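Local coordinates for fatty Acid Kinase (Fak) B3 protein (Streptococcus pneumoniae, PDB 6CNG), which binds linoleic acid and probably serves fatty acid kinase as a DegV-family carrier of long-chain fatty acids, at residues K177-V185 with V202-A213; Y244-R254 with F271-T281. All blocks are in the same frame, centred on the assembly; numbering follows the deposited sequence.

Both contacts belong to one mixed six-stranded sheet, and along the chain they follow one another, neither enclosing nor crossing the other. Interaction 1 closes first: strand 176-182 leads through helices 186-190 and 196-201 into strand 207-213, which returns antiparallel beside it. Strand 219-226 and helix 228-242 come next. Interaction 2 then closes round helix 257-270, setting strand 275-280 parallel to strand 247-253. Their centres lie about 18 Å apart and their nearest atoms about 6 Å, so the two do not touch. Between them runs strand 294-300, near the C terminus, antiparallel to both 176-182 and 247-253; it joins the strands that line the fatty-acid pocket to the beta-alpha-beta unit.

Interaction 1 (K177-V185 with V202-A213); sequences KLLFVLAKV and VGLLNIRMVGKA. With EIC (linoleic acid), chain C; ACT (acetate ion), chain I.
Val202 and Val185 meet methyl to methyl, CG2 to CG2 at 4.3 Å. Next comes Gly203, in a positive-phi conformation, its CA only 3.0 Å from Ala183 O; a water accepting from Val185 N and donating to Gly203 O closes this end. Beyond the loop, Arg208 lays CB on Val181 CG1 at 3.8 Å, and its extended chain carries CG and CD past Ala183. Met209 N gives a 2.7 Å hydrogen bond to Leu182 O, returned from Leu182 N to Met209 O. With CG opposite the backbone N (chi1 180°), the straight Met209 chain brings SD to the edge of the Phe180 ring, 5.1 Å from its centroid and 79° off the normal: a Met-aromatic contact. Val210 and Val181 lie side by side on the other face of the sheet. Gly211 trades two backbone bonds with Phe180 and sets its CA over that ring, 3.7 Å from the centroid, as a CH-pi contact. Linoleic acid C14 lies over the opposite ring face, 3.6 Å from Phe180 CD2. Finally, Ala213 CB touches Leu178 CB at 4.0 Å. This antiparallel strand pair thus forms one wall of the fatty-acid pocket, with Leu178, Phe180, Leu182 and Ala213 lining the acyl chain.

Interaction 2 (Y244-R254 with F271-T281); sequences YAGGRIVMAQR and FPQADIKILPT
Met251 O receives the N-H of Leu279 at 2.8 Å, the shortest backbone bond between these parallel strands. Met251 N in turn donates to Lys277 O at 2.9 Å, almost straight at 178°, and the same alternation binds Ile249 to Asp275 and Lys277, and Gln253 to Leu279. Thr281 N prolongs it to Gln253 O, approaching from above the carbonyl plane. On one face, the extended Met251 chain places CE 4.0 Å from Ile276 CG2, while Ile249 runs alongside Ile276. On the other, Val250 CG1 meets Leu279 CD1 at 3.9 Å. Arg248 and Asp275 also point together, but NE stays 4.1 Å from OD2; a water bonded to both links them, and Arg248 finds its salt bridge in Asp154. Before the corner at Gly246, the edge of Tyr244 addresses the face of Phe271 in a T-shaped pair, centroids 5.1 Å apart and planes at 80°. The phenol is pinned by its bond from Tyr244 OH to Gly247 O, 2.7 Å. Helix 257-270 completes the beta-alpha-beta unit and packs against Met251 and Ile276; helix 143-157 lies against Val250 and Leu279, and strand 294-300 pairs with the other edge of 247-253.

Interaction 1 (K177-V185 with V202-A213)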
loop_
_atom_site.group_PDB
_atom_site.type_symbol
_atom_site.label_atom_id
_atom_site.label_comp_id
_atom_site.label_asym_id
_atom_site.label_seq_id
_atom_site.Cartn_x
_atom_site.Cartn_y
_atom_site.Cartn_z
ATOM N N LYS A 177 -8.019 3.029 7.122
ATOM C CA LYS A 177 -7.928 1.610 7.425
ATOM C C LYS A 177 -7.660 0.823 6.139
ATOM O O LYS A 177 -7.721 1.363 5.034
ATOM C CB LYS A 177 -9.211 1.139 8.134
ATOM C CG LYS A 177 -9.581 1.929 9.457
ATOM C CD LYS A 177 -8.738 1.582 10.678
ATOM C CE LYS A 177 -8.987 2.517 11.912
ATOM N NZ LYS A 177 -8.017 2.317 13.050
ATOM N N LEU A 178 -7.376 -0.479 6.296
ATOM C CA LEU A 178 -7.190 -1.389 5.170
ATOM C C LEU A 178 -7.979 -2.675 5.377
ATOM O O LEU A 178 -7.919 -3.285 6.437
ATOM C CB LEU A 178 -5.703 -1.743 4.970
ATOM C CG LEU A 178 -5.407 -2.629 3.742
ATOM C CD1 LEU A 178 -5.424 -1.848 2.471
ATOM C CD2 LEU A 178 -4.093 -3.322 3.857
ATOM N N LEU A 179 -8.695 -3.098 4.355
ATOM C CA LEU A 179 -9.239 -4.439 4.284
ATOM C C LEU A 179 -8.642 -5.099 3.052
ATOM O O LEU A 179 -8.461 -4.449 2.026
ATOM C CB LEU A 179 -10.748 -4.413 4.118
ATOM C CG LEU A 179 -11.671 -4.475 5.330
ATOM C CD1 LEU A 179 -13.081 -4.064 4.957
ATOM C CD2 LEU A 179 -11.722 -5.872 5.895
ATOM N N PHE A 180 -8.318 -6.376 3.158
ATOM C CA PHE A 180 -7.833 -7.125 2.007
ATOM C C PHE A 180 -8.646 -8.390 1.833
ATOM O O PHE A 180 -9.233 -8.913 2.780
ATOM C CB PHE A 180 -6.340 -7.427 2.108
ATOM C CG PHE A 180 -5.938 -8.127 3.359
ATOM C CD1 PHE A 180 -6.142 -9.479 3.506
ATOM C CD2 PHE A 180 -5.320 -7.431 4.378
ATOM C CE1 PHE A 180 -5.760 -10.105 4.630
ATOM C CE2 PHE A 180 -4.938 -8.062 5.517
ATOM C CZ PHE A 180 -5.150 -9.388 5.655
ATOM N N VAL A 181 -8.716 -8.847 0.596
ATOM C CA VAL A 181 -9.204 -10.180 0.289
ATOM C C VAL A 181 -8.186 -10.882 -0.581
ATOM O O VAL A 181 -7.888 -10.429 -1.691
ATOM C CB VAL A 181 -10.546 -10.178 -0.438
ATOM C CG1 VAL A 181 -10.977 -11.598 -0.656
ATOM C CG2 VAL A 181 -11.528 -9.376 0.367
ATOM N N LEU A 182 -7.709 -12.004 -0.103
ATOM C CA LEU A 182 -6.692 -12.753 -0.800
ATOM C C LEU A 182 -7.201 -14.154 -1.087
ATOM O O LEU A 182 -7.602 -14.880 -0.186
ATOM C CB LEU A 182 -5.423 -12.797 0.045
ATOM C CG LEU A 182 -4.981 -11.486 0.657
ATOM C CD1 LEU A 182 -3.714 -11.685 1.454
ATOM C CD2 LEU A 182 -4.754 -10.453 -0.401
ATOM N N ALA A 183 -7.129 -14.537 -2.357
ATOM C CA ALA A 183 -7.363 -15.906 -2.770
ATOM C C ALA A 183 -6.133 -16.782 -2.601
ATOM O O ALA A 183 -6.263 -17.999 -2.500
ATOM C CB ALA A 183 -7.778 -15.883 -4.227
ATOM N N LYS A 184 -4.950 -16.199 -2.559
ATOM C CA LYS A 184 -3.754 -16.975 -2.329
ATOM C C LYS A 184 -2.858 -16.173 -1.422
ATOM O O LYS A 184 -2.813 -14.945 -1.511
ATOM C CB LYS A 184 -3.011 -17.219 -3.622
ATOM C CG LYS A 184 -3.586 -18.356 -4.417
ATOM C CD LYS A 184 -3.222 -18.326 -5.855
ATOM C CE LYS A 184 -3.206 -19.739 -6.420
ATOM N NZ LYS A 184 -4.180 -20.639 -5.747
ATOM N N VAL A 185 -2.158 -16.872 -0.544
ATOM C CA VAL A 185 -1.277 -16.220 0.428
ATOM C C VAL A 185 0.058 -16.934 0.511
ATOM O O VAL A 185 0.819 -16.759 1.461
ATOM C CB VAL A 185 -1.943 -16.146 1.812
ATOM C CG1 VAL A 185 -3.261 -15.406 1.738
ATOM C CG2 VAL A 185 -2.154 -17.520 2.349
ATOM N N VAL A 202 -6.684 -20.494 4.941
ATOM C CA VAL A 202 -7.162 -19.582 3.904
ATOM C C VAL A 202 -6.329 -19.762 2.639
ATOM O O VAL A 202 -5.330 -20.476 2.619
ATOM C CB VAL A 202 -7.096 -18.105 4.355
ATOM C CG1 VAL A 202 -8.096 -17.824 5.492
ATOM C CG2 VAL A 202 -5.668 -17.750 4.756
ATOM N N GLY A 203 -6.754 -19.086 1.577
ATOM C CA GLY A 203 -6.055 -19.136 0.310
ATOM C C GLY A 203 -5.908 -20.523 -0.288
ATOM O O GLY A 203 -5.123 -20.703 -1.231
ATOM N N LEU A 204 -6.653 -21.508 0.227
ATOM C CA LEU A 204 -6.581 -22.874 -0.283
ATOM C C LEU A 204 -7.966 -23.408 -0.611
ATOM O O LEU A 204 -8.801 -23.603 0.278
ATOM C CB LEU A 204 -5.881 -23.819 0.699
ATOM C CG LEU A 204 -6.710 -24.367 1.863
ATOM C CD1 LEU A 204 -5.892 -25.337 2.711
ATOM C CD2 LEU A 204 -7.252 -23.222 2.712
ATOM N N LEU A 205 -8.191 -23.676 -1.890
ATOM C CA LEU A 205 -9.339 -24.458 -2.331
ATOM C C LEU A 205 -10.651 -23.792 -1.900
ATOM O O LEU A 205 -11.363 -24.232 -0.996
ATOM C CB LEU A 205 -9.185 -25.913 -1.865
ATOM C CG LEU A 205 -8.147 -26.768 -2.635
ATOM C CD1 LEU A 205 -6.746 -26.162 -2.658
ATOM C CD2 LEU A 205 -8.080 -28.183 -2.070
ATOM N N ASN A 206 -10.934 -22.688 -2.590
ATOM C CA ASN A 206 -12.193 -21.938 -2.551
ATOM C C ASN A 206 -12.307 -20.984 -1.367
ATOM O O ASN A 206 -13.361 -20.399 -1.181
ATOM C CB ASN A 206 -13.430 -22.849 -2.622
ATOM C CG ASN A 206 -14.640 -22.143 -3.216
ATOM O OD1 ASN A 206 -14.484 -21.098 -3.842
ATOM N ND2 ASN A 206 -15.846 -22.706 -3.031
ATOM N N ILE A 207 -11.258 -20.786 -0.580
ATOM C CA ILE A 207 -11.336 -19.984 0.632
ATOM C C ILE A 207 -10.390 -18.795 0.515
ATOM O O ILE A 207 -9.165 -18.965 0.501
ATOM C CB ILE A 207 -11.028 -20.821 1.876
ATOM C CG1 ILE A 207 -12.116 -21.885 2.079
ATOM C CG2 ILE A 207 -10.906 -19.940 3.071
ATOM C CD1 ILE A 207 -13.523 -21.336 2.185
ATOM N N ARG A 208 -10.960 -17.585 0.466
ATOM C CA ARG A 208 -10.192 -16.350 0.387
ATOM C C ARG A 208 -10.108 -15.725 1.769
ATOM O O ARG A 208 -11.073 -15.766 2.533
ATOM C CB ARG A 208 -10.830 -15.377 -0.598
ATOM C CG ARG A 208 -11.242 -16.047 -1.887
ATOM C CD ARG A 208 -11.604 -15.095 -3.001
ATOM N NE ARG A 208 -12.079 -15.853 -4.172
ATOM C CZ ARG A 208 -12.845 -15.368 -5.155
ATOM N NH1 ARG A 208 -13.248 -14.103 -5.145
ATOM N NH2 ARG A 208 -13.216 -16.160 -6.157
ATOM N N MET A 209 -8.936 -15.195 2.097
ATOM C CA MET A 209 -8.699 -14.558 3.382
ATOM C C MET A 209 -9.219 -13.132 3.367
ATOM O O MET A 209 -8.748 -12.300 2.602
ATOM C CB MET A 209 -7.213 -14.521 3.682
ATOM C CG MET A 209 -6.903 -13.873 4.998
ATOM S SD MET A 209 -5.157 -13.815 5.320
ATOM C CE MET A 209 -5.072 -13.175 6.992
ATOM N N VAL A 210 -10.151 -12.844 4.248
ATOM C CA VAL A 210 -10.634 -11.493 4.455
ATOM C C VAL A 210 -9.958 -10.986 5.714
ATOM O O VAL A 210 -10.077 -11.590 6.780
ATOM C CB VAL A 210 -12.157 -11.486 4.600
ATOM C CG1 VAL A 210 -12.642 -10.122 4.871
ATOM C CG2 VAL A 210 -12.797 -12.029 3.356
ATOM N N GLY A 211 -9.218 -9.903 5.595
ATOM C CA GLY A 211 -8.420 -9.476 6.715
ATOM C C GLY A 211 -8.263 -7.981 6.720
ATOM O O GLY A 211 -8.714 -7.275 5.819
ATOM N N LYS A 212 -7.611 -7.500 7.768
ATOM C CA LYS A 212 -7.300 -6.099 7.894
ATOM C C LYS A 212 -5.841 -5.931 8.261
ATOM O O LYS A 212 -5.197 -6.857 8.734
ATOM C CB LYS A 212 -8.146 -5.429 8.973
ATOM C CG LYS A 212 -7.921 -5.920 10.369
ATOM C CD LYS A 212 -8.865 -5.218 11.350
ATOM C CE LYS A 212 -8.552 -5.483 12.821
ATOM N NZ LYS A 212 -9.602 -4.908 13.775
ATOM N N ALA A 213 -5.325 -4.731 8.035
ATOM C CA ALA A 213 -4.071 -4.340 8.664
ATOM C C ALA A 213 -4.318 -4.137 10.156
ATOM O O ALA A 213 -5.220 -3.389 10.546
ATOM C CB ALA A 213 -3.530 -3.063 8.025
HETATM C C1 EIC C . 10.318 -6.639 1.834
HETATM C C2 EIC C . 8.868 -6.310 1.499
HETATM C C3 EIC C . 7.860 -7.157 2.242
HETATM C C4 EIC C . 6.462 -6.599 2.112
HETATM C C5 EIC C . 5.461 -7.379 2.935
HETATM C C6 EIC C . 4.071 -6.751 2.898
HETATM C C7 EIC C . 3.320 -6.994 1.582
HETATM C C8 EIC C . 2.021 -6.211 1.542
HETATM C C9 EIC C . 1.405 -6.400 0.176
HETATM C C10 EIC C . 0.481 -7.311 -0.040
HETATM C C11 EIC C . -0.022 -8.249 1.049
HETATM C C12 EIC C . -1.540 -8.216 0.937
HETATM C C13 EIC C . -2.362 -8.014 1.945
HETATM C C14 EIC C . -1.874 -7.822 3.365
HETATM C C15 EIC C . -1.544 -6.360 3.657
HETATM C C16 EIC C . -1.088 -6.223 5.102
HETATM C C17 EIC C . -0.598 -4.835 5.397
HETATM C C18 EIC C . -0.117 -4.766 6.829
HETATM O O1 EIC C . 10.980 -5.927 2.637
HETATM O O2 EIC C . 10.852 -7.640 1.297
HETATM C C ACT I . -0.993 -22.912 -3.929
HETATM O O ACT I . -0.169 -22.914 -2.977
HETATM O OXT ACT I . -1.757 -21.967 -4.299
HETATM C CH3 ACT I . -1.057 -24.261 -4.743
HETATM O O HOH W 1 -6.812 -1.234 9.252
HETATM O O HOH W 2 -2.680 -19.858 -0.496
#

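Interaction 2 (Y244-R254 with F271-T281)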
loop_
_atom_site.group_PDB
_atom_site.type_symbol
_atom_site.label_atom_id
_atom_site.label_comp_id
_atom_site.label_asym_id
_atom_site.label_seq_id
_atom_site.Cartn_x
_atom_site.Cartn_y
_atom_site.Cartn_z
ATOM N N TYR A 244 -17.128 2.789 7.911
ATOM C CA TYR A 244 -17.174 3.561 6.674
ATOM C C TYR A 244 -18.463 4.377 6.641
ATOM O O TYR A 244 -19.513 3.928 7.117
ATOM C CB TYR A 244 -17.057 2.623 5.462
ATOM C CG TYR A 244 -17.067 3.332 4.114
ATOM C CD1 TYR A 244 -15.958 4.018 3.650
ATOM C CD2 TYR A 244 -18.190 3.313 3.314
ATOM C CE1 TYR A 244 -15.988 4.673 2.463
ATOM C CE2 TYR A 244 -18.220 3.969 2.125
ATOM C CZ TYR A 244 -17.131 4.641 1.705
ATOM O OH TYR A 244 -17.189 5.285 0.521
ATOM N N ALA A 245 -18.379 5.592 6.098
ATOM C CA ALA A 245 -19.518 6.503 6.088
ATOM C C ALA A 245 -19.568 7.344 4.815
ATOM O O ALA A 245 -19.995 8.501 4.834
ATOM C CB ALA A 245 -19.514 7.388 7.327
ATOM N N GLY A 246 -19.179 6.758 3.676
ATOM C CA GLY A 246 -19.262 7.419 2.390
ATOM C C GLY A 246 -18.028 8.174 1.932
ATOM O O GLY A 246 -18.106 8.853 0.915
ATOM N N GLY A 247 -16.895 8.072 2.649
ATOM C CA GLY A 247 -15.657 8.728 2.277
ATOM C C GLY A 247 -14.892 8.080 1.131
ATOM O O GLY A 247 -15.437 7.359 0.294
ATOM N N ARG A 248 -13.603 8.345 1.099
ATOM C CA ARG A 248 -12.785 7.861 0.002
ATOM C C ARG A 248 -12.436 6.393 0.190
ATOM O O ARG A 248 -12.212 5.926 1.306
ATOM C CB ARG A 248 -11.488 8.646 -0.095
ATOM C CG ARG A 248 -11.640 10.080 -0.521
ATOM C CD ARG A 248 -10.288 10.767 -0.541
ATOM N NE ARG A 248 -10.444 12.168 -0.861
ATOM C CZ ARG A 248 -9.485 13.063 -0.768
ATOM N NH1 ARG A 248 -8.283 12.709 -0.362
ATOM N NH2 ARG A 248 -9.746 14.323 -1.077
ATOM N N ILE A 249 -12.409 5.673 -0.923
ATOM C CA ILE A 249 -11.879 4.323 -0.997
ATOM C C ILE A 249 -10.906 4.247 -2.157
ATOM O O ILE A 249 -11.141 4.836 -3.213
ATOM C CB ILE A 249 -13.000 3.310 -1.224
ATOM C CG1 ILE A 249 -13.997 3.333 -0.077
ATOM C CG2 ILE A 249 -12.426 1.945 -1.374
ATOM C CD1 ILE A 249 -15.157 2.425 -0.308
ATOM N N VAL A 250 -9.822 3.506 -1.952
ATOM C CA VAL A 250 -8.861 3.126 -2.995
ATOM C C VAL A 250 -8.743 1.606 -2.972
ATOM O O VAL A 250 -8.272 1.028 -1.992
ATOM C CB VAL A 250 -7.495 3.772 -2.782
ATOM C CG1 VAL A 250 -6.559 3.296 -3.815
ATOM C CG2 VAL A 250 -7.625 5.257 -2.848
ATOM N N MET A 251 -9.179 0.961 -4.041
ATOM C CA MET A 251 -9.076 -0.487 -4.195
ATOM C C MET A 251 -7.895 -0.796 -5.115
ATOM O O MET A 251 -7.994 -0.656 -6.334
ATOM C CB MET A 251 -10.350 -1.050 -4.821
ATOM C CG MET A 251 -11.623 -0.868 -4.049
ATOM S SD MET A 251 -13.047 -1.541 -4.912
ATOM C CE MET A 251 -14.384 -1.019 -3.880
ATOM N N ALA A 252 -6.789 -1.238 -4.535
ATOM C CA ALA A 252 -5.675 -1.795 -5.298
ATOM C C ALA A 252 -5.912 -3.283 -5.526
ATOM O O ALA A 252 -6.065 -4.040 -4.574
ATOM C CB ALA A 252 -4.379 -1.579 -4.528
ATOM N N GLN A 253 -5.913 -3.710 -6.782
ATOM C CA GLN A 253 -6.288 -5.071 -7.111
ATOM C C GLN A 253 -5.341 -5.678 -8.144
ATOM O O GLN A 253 -4.731 -4.971 -8.947
ATOM C CB GLN A 253 -7.723 -5.139 -7.631
ATOM C CG GLN A 253 -8.030 -4.200 -8.754
ATOM C CD GLN A 253 -7.623 -4.742 -10.097
ATOM O OE1 GLN A 253 -7.666 -5.928 -10.321
ATOM N NE2 GLN A 253 -7.229 -3.861 -11.004
ATOM N N ARG A 254 -5.233 -7.012 -8.095
ATOM C CA ARG A 254 -4.473 -7.810 -9.051
ATOM C C ARG A 254 -5.451 -8.717 -9.775
ATOM O O ARG A 254 -5.864 -9.743 -9.243
ATOM C CB ARG A 254 -3.411 -8.637 -8.357
ATOM C CG ARG A 254 -2.611 -9.505 -9.287
ATOM C CD ARG A 254 -1.930 -8.705 -10.363
ATOM N NE ARG A 254 -1.309 -9.557 -11.362
ATOM C CZ ARG A 254 -0.808 -9.111 -12.501
ATOM N NH1 ARG A 254 -0.830 -7.819 -12.793
ATOM N NH2 ARG A 254 -0.299 -9.973 -13.348
ATOM N N PHE A 271 -24.079 4.091 -0.195
ATOM C CA PHE A 271 -23.472 5.365 0.185
ATOM C C PHE A 271 -23.317 6.154 -1.107
ATOM O O PHE A 271 -22.255 6.099 -1.742
ATOM C CB PHE A 271 -22.116 5.153 0.864
ATOM C CG PHE A 271 -22.160 4.282 2.087
ATOM C CD1 PHE A 271 -21.973 2.917 1.994
ATOM C CD2 PHE A 271 -22.369 4.836 3.340
ATOM C CE1 PHE A 271 -22.006 2.117 3.120
ATOM C CE2 PHE A 271 -22.390 4.044 4.472
ATOM C CZ PHE A 271 -22.208 2.685 4.362
ATOM N N PRO A 272 -24.343 6.894 -1.541
ATOM C CA PRO A 272 -24.327 7.456 -2.907
ATOM C C PRO A 272 -23.178 8.431 -3.224
ATOM O O PRO A 272 -22.834 8.598 -4.409
ATOM C CB PRO A 272 -25.706 8.132 -3.014
ATOM C CG PRO A 272 -26.150 8.289 -1.596
ATOM C CD PRO A 272 -25.633 7.138 -0.872
ATOM N N GLN A 273 -22.567 9.047 -2.219
ATOM C CA GLN A 273 -21.504 10.019 -2.419
ATOM C C GLN A 273 -20.104 9.408 -2.420
ATOM O O GLN A 273 -19.124 10.150 -2.506
ATOM C CB GLN A 273 -21.598 11.116 -1.352
ATOM C CG GLN A 273 -22.280 12.410 -1.851
ATOM C CD GLN A 273 -23.607 12.170 -2.595
ATOM O OE1 GLN A 273 -23.669 12.225 -3.830
ATOM N NE2 GLN A 273 -24.674 11.934 -1.838
ATOM N N ALA A 274 -19.989 8.085 -2.351
ATOM C CA ALA A 274 -18.682 7.457 -2.220
ATOM C C ALA A 274 -17.773 7.848 -3.372
ATOM O O ALA A 274 -18.199 7.912 -4.528
ATOM C CB ALA A 274 -18.823 5.940 -2.164
ATOM N N ASP A 275 -16.510 8.088 -3.036
ATOM C CA ASP A 275 -15.489 8.508 -3.969
ATOM C C ASP A 275 -14.537 7.320 -4.012
ATOM O O ASP A 275 -13.691 7.154 -3.136
ATOM C CB ASP A 275 -14.837 9.790 -3.463
ATOM C CG ASP A 275 -13.640 10.234 -4.309
ATOM O OD1 ASP A 275 -13.323 9.570 -5.326
ATOM O OD2 ASP A 275 -13.018 11.262 -3.948
ATOM N N ILE A 276 -14.702 6.485 -5.010
ATOM C CA ILE A 276 -13.950 5.249 -5.119
ATOM C C ILE A 276 -13.048 5.317 -6.339
ATOM O O ILE A 276 -13.469 5.752 -7.417
ATOM C CB ILE A 276 -14.921 4.059 -5.241
ATOM C CG1 ILE A 276 -15.901 4.059 -4.083
ATOM C CG2 ILE A 276 -14.154 2.737 -5.310
ATOM C CD1 ILE A 276 -16.980 3.033 -4.254
ATOM N N LYS A 277 -11.798 4.879 -6.145
ATOM C CA LYS A 277 -10.817 4.645 -7.192
ATOM C C LYS A 277 -10.420 3.171 -7.188
ATOM O O LYS A 277 -10.355 2.532 -6.139
ATOM C CB LYS A 277 -9.556 5.489 -6.957
ATOM C CG LYS A 277 -9.769 6.996 -6.784
ATOM C CD LYS A 277 -8.515 7.683 -6.172
ATOM C CE LYS A 277 -8.820 9.044 -5.496
ATOM N NZ LYS A 277 -9.796 8.991 -4.344
ATOM N N ILE A 278 -10.164 2.620 -8.368
ATOM C CA ILE A 278 -9.661 1.257 -8.512
ATOM C C ILE A 278 -8.314 1.371 -9.219
ATOM O O ILE A 278 -8.229 1.969 -10.302
ATOM C CB ILE A 278 -10.640 0.368 -9.297
ATOM C CG1 ILE A 278 -12.058 0.492 -8.741
ATOM C CG2 ILE A 278 -10.184 -1.077 -9.298
ATOM C CD1 ILE A 278 -13.116 -0.161 -9.622
ATOM N N LEU A 279 -7.256 0.857 -8.584
ATOM C CA LEU A 279 -5.905 0.942 -9.133
ATOM C C LEU A 279 -5.295 -0.442 -9.276
ATOM O O LEU A 279 -5.538 -1.317 -8.450
ATOM C CB LEU A 279 -4.959 1.749 -8.234
ATOM C CG LEU A 279 -5.341 3.187 -7.943
ATOM C CD1 LEU A 279 -4.330 3.743 -6.983
ATOM C CD2 LEU A 279 -5.365 3.956 -9.226
ATOM N N PRO A 280 -4.469 -0.661 -10.285
ATOM C CA PRO A 280 -3.741 -1.919 -10.346
ATOM C C PRO A 280 -2.639 -1.943 -9.291
ATOM O O PRO A 280 -2.021 -0.928 -8.976
ATOM C CB PRO A 280 -3.192 -1.928 -11.775
ATOM C CG PRO A 280 -3.037 -0.523 -12.106
ATOM C CD PRO A 280 -4.037 0.264 -11.335
ATOM N N THR A 281 -2.412 -3.116 -8.728
ATOM C CA THR A 281 -1.355 -3.257 -7.747
ATOM C C THR A 281 0.026 -3.031 -8.359
ATOM O O THR A 281 0.255 -3.268 -9.551
ATOM C CB THR A 281 -1.422 -4.653 -7.150
ATOM O OG1 THR A 281 -1.727 -5.594 -8.178
ATOM C CG2 THR A 281 -2.488 -4.727 -6.121
HETATM O O HOH W 3 -16.476 10.531 -0.986
HETATM O O HOH W 4 -13.160 12.837 -2.031
HETATM O O HOH W 5 -1.011 -5.354 -11.475
#